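Local coordinates for protein glycoside hydrolase family 31 (Trueperella pyogenes, PDB 5I0F) that probably degrades cycloalternan, a cyclic glucose oligosaccharide, through a covalent glycosyl-enzyme intermediate, as a retaining glycoside hydrolase of family 31, at residues C41-F47 with Y107-T113; D661-H667 with T691-P695. All coordinates share one frame. Residue numbers count along the deposited sequence, not the author numbering.

Interaction 1. Residues C41-F47 with Y107-T113; sequences CSRMRCF and YYFEALT
An antiparallel strand pair with a beta bulge forms part of the N-terminal beta domain. The axes of segments 43-47 and 107-113 approach to 4.7 Å, directions 164° apart. Arg-43/Leu-112, Arg-45/Glu-110 and Phe-47/Tyr-108 are hydrogen-bonded pairs; Met-44/Ala-111 and Cys-46/Phe-109 are non-hydrogen-bonded. Arg-45 N to Glu-110 O and its reverse are 2.9 Å. A bulge at Ser-42 (phi/psi -97/-21°), whose N meets Leu-112 O (2.8 Å) while Leu-112 N meets Arg-43 O (3.0 Å), shifts the register by one between Arg-43/Leu-112 and non-hydrogen-bonded Cys-41/Thr-113 (CA to CA 4.0 Å). On the more exposed face, Arg-45 NH1 makes a salt bridge with Glu-110 OE2 (3.2 Å); the Phe-47 (m) and Tyr-108 (p) rings are near parallel (7°) but slid apart, centroids 4.9 Å, and Phe-47 CB stands 3.8 Å from the Tyr-108 centroid (CH-pi). On the buried face, Met-44 SD touches Ala-111 CB (3.5 Å) and Cys-46 SG Phe-109 CE1 (3.8 Å). Strands 54-62 and 118-126 flank the pair; Ile-2 and strand 31-37 pack on its buried face.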
loop_
_atom_site.group_PDB
_atom_site.type_symbol
_atom_site.label_atom_id
_atom_site.label_comp_id
_atom_site.label_asym_id
_atom_site.label_seq_id
_atom_site.Cartn_x
_atom_site.Cartn_y
_atom_site.Cartn_z
ATOM N N CYS A 41 6.500 36.485 15.646
ATOM C CA CYS A 41 5.463 37.496 15.846
ATOM C C CYS A 41 5.058 37.589 17.319
ATOM O O CYS A 41 5.242 36.650 18.082
ATOM C CB CYS A 41 4.229 37.166 14.985
ATOM S SG CYS A 41 4.513 37.417 13.213
ATOM N N SER A 42 4.538 38.744 17.715
ATOM C CA SER A 42 4.081 38.968 19.080
ATOM C C SER A 42 2.578 38.754 19.222
ATOM O O SER A 42 2.105 38.520 20.322
ATOM C CB SER A 42 4.447 40.382 19.533
ATOM O OG SER A 42 3.798 41.339 18.725
ATOM N N ARG A 43 1.839 38.828 18.113
ATOM C CA ARG A 43 0.385 38.780 18.135
ATOM C C ARG A 43 -0.131 38.304 16.775
ATOM O O ARG A 43 0.452 38.604 15.745
ATOM C CB ARG A 43 -0.154 40.182 18.439
ATOM C CG ARG A 43 -1.653 40.299 18.639
ATOM C CD ARG A 43 -2.057 41.738 18.974
ATOM N NE ARG A 43 -1.938 42.628 17.804
ATOM C CZ ARG A 43 -1.567 43.922 17.819
ATOM N NH1 ARG A 43 -1.224 44.553 18.949
ATOM N NH2 ARG A 43 -1.507 44.601 16.668
ATOM N N MET A 44 -1.228 37.567 16.801
ATOM C CA MET A 44 -1.975 37.197 15.624
ATOM C C MET A 44 -3.463 37.229 15.951
ATOM O O MET A 44 -3.887 36.678 16.983
ATOM C CB MET A 44 -1.604 35.780 15.214
ATOM C CG MET A 44 -0.522 35.698 14.170
ATOM S SD MET A 44 -1.280 35.837 12.541
ATOM C CE MET A 44 -1.874 34.151 12.390
ATOM N N ARG A 45 -4.249 37.840 15.069
ATOM C CA ARG A 45 -5.692 37.887 15.233
ATOM C C ARG A 45 -6.395 37.411 13.985
ATOM O O ARG A 45 -5.912 37.602 12.874
ATOM C CB ARG A 45 -6.145 39.303 15.618
ATOM C CG ARG A 45 -5.576 39.713 16.969
ATOM C CD ARG A 45 -6.020 41.069 17.482
ATOM N NE ARG A 45 -5.818 42.129 16.502
ATOM C CZ ARG A 45 -5.591 43.411 16.787
ATOM N NH1 ARG A 45 -5.436 44.267 15.776
ATOM N NH2 ARG A 45 -5.489 43.852 18.048
ATOM N N CYS A 46 -7.524 36.746 14.184
ATOM C CA CYS A 46 -8.391 36.311 13.096
ATOM C C CYS A 46 -9.641 37.185 13.105
ATOM O O CYS A 46 -10.378 37.218 14.102
ATOM C CB CYS A 46 -8.786 34.845 13.286
ATOM S SG CYS A 46 -9.795 34.207 11.935
ATOM N N PHE A 47 -9.880 37.881 12.001
ATOM C CA PHE A 47 -11.081 38.700 11.829
ATOM C C PHE A 47 -12.101 37.919 11.006
ATOM O O PHE A 47 -11.797 37.548 9.863
ATOM C CB PHE A 47 -10.740 39.985 11.080
ATOM C CG PHE A 47 -9.899 40.945 11.867
ATOM C CD1 PHE A 47 -8.528 40.771 11.951
ATOM C CD2 PHE A 47 -10.480 42.032 12.520
ATOM C CE1 PHE A 47 -7.744 41.662 12.673
ATOM C CE2 PHE A 47 -9.700 42.928 13.247
ATOM C CZ PHE A 47 -8.328 42.740 13.317
ATOM N N TYR A 107 -12.993 35.433 6.260
ATOM C CA TYR A 107 -12.038 35.690 7.347
ATOM C C TYR A 107 -10.656 36.000 6.816
ATOM O O TYR A 107 -10.316 35.653 5.688
ATOM C CB TYR A 107 -11.993 34.532 8.383
ATOM C CG TYR A 107 -11.553 33.198 7.817
ATOM C CD1 TYR A 107 -12.460 32.346 7.199
ATOM C CD2 TYR A 107 -10.219 32.793 7.888
ATOM C CE1 TYR A 107 -12.047 31.133 6.651
ATOM C CE2 TYR A 107 -9.799 31.580 7.348
ATOM C CZ TYR A 107 -10.716 30.744 6.736
ATOM O OH TYR A 107 -10.299 29.547 6.179
ATOM N N TYR A 108 -9.880 36.700 7.640
ATOM C CA TYR A 108 -8.491 36.992 7.340
ATOM C C TYR A 108 -7.698 37.108 8.628
ATOM O O TYR A 108 -8.276 37.202 9.717
ATOM C CB TYR A 108 -8.373 38.248 6.475
ATOM C CG TYR A 108 -8.700 39.572 7.163
ATOM C CD1 TYR A 108 -7.715 40.294 7.822
ATOM C CD2 TYR A 108 -9.995 40.107 7.121
ATOM C CE1 TYR A 108 -8.006 41.504 8.445
ATOM C CE2 TYR A 108 -10.294 41.315 7.741
ATOM C CZ TYR A 108 -9.290 42.002 8.393
ATOM O OH TYR A 108 -9.560 43.180 9.015
ATOM N N PHE A 109 -6.383 37.091 8.496
ATOM C CA PHE A 109 -5.478 37.129 9.636
ATOM C C PHE A 109 -4.634 38.387 9.610
ATOM O O PHE A 109 -4.309 38.884 8.540
ATOM C CB PHE A 109 -4.570 35.915 9.619
ATOM C CG PHE A 109 -5.318 34.615 9.633
ATOM C CD1 PHE A 109 -5.741 34.055 10.840
ATOM C CD2 PHE A 109 -5.622 33.965 8.452
ATOM C CE1 PHE A 109 -6.432 32.851 10.851
ATOM C CE2 PHE A 109 -6.331 32.781 8.454
ATOM C CZ PHE A 109 -6.733 32.220 9.655
ATOM N N GLU A 110 -4.271 38.859 10.793
ATOM C CA GLU A 110 -3.403 39.996 10.950
ATOM C C GLU A 110 -2.376 39.694 12.038
ATOM O O GLU A 110 -2.744 39.351 13.166
ATOM C CB GLU A 110 -4.248 41.206 11.310
ATOM C CG GLU A 110 -3.592 42.535 11.057
ATOM C CD GLU A 110 -4.422 43.668 11.612
ATOM O OE1 GLU A 110 -5.204 44.258 10.846
ATOM O OE2 GLU A 110 -4.324 43.932 12.827
ATOM N N ALA A 111 -1.090 39.827 11.704
ATOM C CA ALA A 111 -0.003 39.562 12.647
ATOM C C ALA A 111 0.809 40.817 12.902
ATOM O O ALA A 111 0.914 41.671 12.024
ATOM C CB ALA A 111 0.912 38.477 12.093
ATOM N N LEU A 112 1.394 40.906 14.095
ATOM C CA LEU A 112 2.392 41.928 14.414
ATOM C C LEU A 112 3.738 41.228 14.628
ATOM O O LEU A 112 3.882 40.382 15.532
ATOM C CB LEU A 112 1.989 42.724 15.652
ATOM C CG LEU A 112 2.835 43.953 15.983
ATOM C CD1 LEU A 112 2.697 45.030 14.913
ATOM C CD2 LEU A 112 2.446 44.507 17.345
ATOM N N THR A 113 4.718 41.569 13.787
ATOM C CA THR A 113 6.028 40.944 13.844
ATOM C C THR A 113 6.764 41.517 15.020
ATOM O O THR A 113 6.419 42.600 15.503
ATOM C CB THR A 113 6.845 41.172 12.560
ATOM O OG1 THR A 113 7.243 42.542 12.466
ATOM C CG2 THR A 113 6.017 40.764 11.306
HETATM O O HOH W 1 5.833 42.958 18.247
HETATM O O HOH W 2 -3.027 41.417 15.115
#

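Interaction 2. Residues D661-H667 with T691-P695; sequences DPEIWAH and TTYLP
A tyrosine ring reaching from a strand to a 3-10 turn and the residues that bound it makes nearly the whole contact: Tyr-693 meets Asp-661, Glu-663, Ile-664 and His-667, and its hydroxyl gives a very short hydrogen bond, OH to Asp-661 OD2, 2.5 Å. Residues 662-666 wind as a 3-10 segment (phi about -57 to -76°, psi -6 to -29°), with Ala-666 N to Glu-663 O at 3.2 Å and His-667 N to Ile-664 O at 3.0 Å. Asp-661 (chi1 t) opens the 3-10 turn with an Asx turn, its OD1 accepting from Glu-663 N at 3.1 Å. Strand 691-694 is extended and places Tyr-693 CA 7.1 Å from His-667 CA, so side chains bridge the gap. With Tyr-693 at chi1 t and chi2 71°, Glu-663 CG packs on one face of its ring, 3.4 Å from the centroid and 11° off the normal, a CH-pi contact. A second one is reversed: Tyr-693 CB sits 3.6 Å from the centroid of the His-667 ring, over its face. The two rings barely overlap (centroids 5.8 Å apart, planes at 19°). Glu-663 (chi1 t, chi2 p) folds back so that OE2 accepts from His-667 NE2 at 2.7 Å. Leu-713 of the partner strand 712-717 touches both His-667 and Tyr-693, tying the 3-10 turn to the two-stranded sheet of the C-terminal domain. Asp-661 thus uses its two carboxylate oxygens on different donors, OD1 on Glu-663 N and OD2 on the tyrosine hydroxyl; in Glu-663 the methylene CG packs on the ring while carboxylate OE2 accepts from the imidazole.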
loop_
_atom_site.group_PDB
_atom_site.type_symbol
_atom_site.label_atom_id
_atom_site.label_comp_id
_atom_site.label_asym_id
_atom_site.label_seq_id
_atom_site.Cartn_x
_atom_site.Cartn_y
_atom_site.Cartn_z
ATOM N N ASP A 661 -19.981 -23.655 7.231
ATOM C CA ASP A 661 -19.468 -24.145 8.500
ATOM C C ASP A 661 -19.102 -22.953 9.387
ATOM O O ASP A 661 -18.107 -22.307 9.137
ATOM C CB ASP A 661 -18.240 -24.989 8.232
ATOM C CG ASP A 661 -17.700 -25.668 9.476
ATOM O OD1 ASP A 661 -18.007 -25.273 10.611
ATOM O OD2 ASP A 661 -16.946 -26.618 9.285
ATOM N N PRO A 662 -19.890 -22.677 10.435
ATOM C CA PRO A 662 -19.626 -21.483 11.244
ATOM C C PRO A 662 -18.311 -21.491 12.032
ATOM O O PRO A 662 -17.824 -20.429 12.387
ATOM C CB PRO A 662 -20.831 -21.413 12.206
ATOM C CG PRO A 662 -21.674 -22.600 11.948
ATOM C CD PRO A 662 -20.990 -23.497 10.973
ATOM N N GLU A 663 -17.737 -22.668 12.291
ATOM C CA GLU A 663 -16.480 -22.770 13.040
ATOM C C GLU A 663 -15.252 -22.163 12.330
ATOM O O GLU A 663 -14.281 -21.834 12.986
ATOM C CB GLU A 663 -16.222 -24.240 13.430
ATOM C CG GLU A 663 -14.897 -24.562 14.144
ATOM C CD GLU A 663 -14.748 -23.996 15.562
ATOM O OE1 GLU A 663 -15.769 -23.526 16.130
ATOM O OE2 GLU A 663 -13.605 -24.061 16.138
ATOM N N ILE A 664 -15.301 -21.984 11.011
ATOM C CA ILE A 664 -14.178 -21.382 10.289
ATOM C C ILE A 664 -13.790 -19.986 10.818
ATOM O O ILE A 664 -12.618 -19.623 10.795
ATOM C CB ILE A 664 -14.417 -21.319 8.754
ATOM C CG1 ILE A 664 -15.594 -20.394 8.396
ATOM C CG2 ILE A 664 -14.596 -22.714 8.170
ATOM C CD1 ILE A 664 -15.822 -20.213 6.910
ATOM N N TRP A 665 -14.744 -19.236 11.367
ATOM C CA TRP A 665 -14.462 -17.835 11.771
ATOM C C TRP A 665 -13.624 -17.772 13.045
ATOM O O TRP A 665 -12.961 -16.775 13.296
ATOM C CB TRP A 665 -15.773 -17.034 11.874
ATOM C CG TRP A 665 -16.459 -17.009 10.551
ATOM C CD1 TRP A 665 -17.515 -17.792 10.153
ATOM C CD2 TRP A 665 -16.102 -16.207 9.408
ATOM N NE1 TRP A 665 -17.848 -17.508 8.853
ATOM C CE2 TRP A 665 -17.006 -16.540 8.368
ATOM C CE3 TRP A 665 -15.126 -15.241 9.169
ATOM C CZ2 TRP A 665 -16.960 -15.939 7.100
ATOM C CZ3 TRP A 665 -15.083 -14.619 7.908
ATOM C CH2 TRP A 665 -16.002 -14.984 6.888
ATOM N N ALA A 666 -13.604 -18.869 13.811
ATOM C CA ALA A 666 -12.750 -18.974 14.985
ATOM C C ALA A 666 -11.267 -19.233 14.625
ATOM O O ALA A 666 -10.405 -19.208 15.509
ATOM C CB ALA A 666 -13.291 -20.044 15.939
ATOM N N HIS A 667 -10.963 -19.458 13.343
ATOM C CA HIS A 667 -9.602 -19.764 12.897
ATOM C C HIS A 667 -9.207 -18.907 11.693
ATOM O O HIS A 667 -8.933 -19.411 10.614
ATOM C CB HIS A 667 -9.508 -21.258 12.619
ATOM C CG HIS A 667 -10.001 -22.093 13.760
ATOM N ND1 HIS A 667 -9.173 -22.584 14.742
ATOM C CD2 HIS A 667 -11.255 -22.469 14.104
ATOM C CE1 HIS A 667 -9.889 -23.248 15.628
ATOM N NE2 HIS A 667 -11.156 -23.190 15.264
ATOM N N THR A 691 -2.761 -26.612 16.754
ATOM C CA THR A 691 -4.086 -27.110 16.476
ATOM C C THR A 691 -4.705 -26.446 15.247
ATOM O O THR A 691 -4.648 -25.232 15.104
ATOM C CB THR A 691 -4.960 -26.943 17.734
ATOM O OG1 THR A 691 -4.431 -27.802 18.764
ATOM C CG2 THR A 691 -6.382 -27.327 17.453
ATOM N N THR A 692 -5.309 -27.260 14.388
ATOM C CA THR A 692 -5.949 -26.815 13.161
ATOM C C THR A 692 -7.410 -27.284 13.140
ATOM O O THR A 692 -7.692 -28.433 13.486
ATOM C CB THR A 692 -5.152 -27.413 11.977
ATOM O OG1 THR A 692 -3.815 -26.918 12.042
ATOM C CG2 THR A 692 -5.741 -27.051 10.637
ATOM N N TYR A 693 -8.335 -26.398 12.754
ATOM C CA TYR A 693 -9.706 -26.832 12.466
ATOM C C TYR A 693 -9.779 -27.384 11.049
ATOM O O TYR A 693 -9.429 -26.684 10.080
ATOM C CB TYR A 693 -10.761 -25.717 12.670
ATOM C CG TYR A 693 -12.153 -26.220 12.321
ATOM C CD1 TYR A 693 -12.807 -27.149 13.145
ATOM C CD2 TYR A 693 -12.783 -25.840 11.132
ATOM C CE1 TYR A 693 -14.056 -27.661 12.804
ATOM C CE2 TYR A 693 -14.033 -26.324 10.794
ATOM C CZ TYR A 693 -14.664 -27.240 11.628
ATOM O OH TYR A 693 -15.884 -27.733 11.272
ATOM N N LEU A 694 -10.244 -28.632 10.924
ATOM C CA LEU A 694 -10.492 -29.246 9.624
ATOM C C LEU A 694 -11.973 -29.195 9.328
ATOM O O LEU A 694 -12.781 -29.646 10.146
ATOM C CB LEU A 694 -10.045 -30.717 9.592
ATOM C CG LEU A 694 -8.581 -30.997 9.863
ATOM C CD1 LEU A 694 -8.365 -32.506 9.900
ATOM C CD2 LEU A 694 -7.701 -30.333 8.805
ATOM N N PRO A 695 -12.352 -28.652 8.166
ATOM C CA PRO A 695 -13.757 -28.736 7.755
ATOM C C PRO A 695 -14.119 -30.136 7.234
ATOM O O PRO A 695 -13.238 -30.981 7.101
ATOM C CB PRO A 695 -13.877 -27.662 6.664
ATOM C CG PRO A 695 -12.502 -27.386 6.203
ATOM C CD PRO A 695 -11.517 -27.906 7.204
#

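How the interactions relate
Interactions 1 and 2 lie in different domains on opposite sides of the chain's centre, their own centres 63 Å apart and their nearest atoms about 44 Å apart, so they do not touch. They follow one another along the sequence, interaction 1 in the N-terminal beta domain and interaction 2 in the C-terminal one, with the family 31 TIM barrel between them in the chain. Their centres lie about 41 Å and about 29 Å from the chain's centre. Residues observed around the bound glycan, among them Trp-429, Arg-516 and Asp-532, belong to neither contact. Only interaction 1 has backbone hydrogen bonds between its two segments.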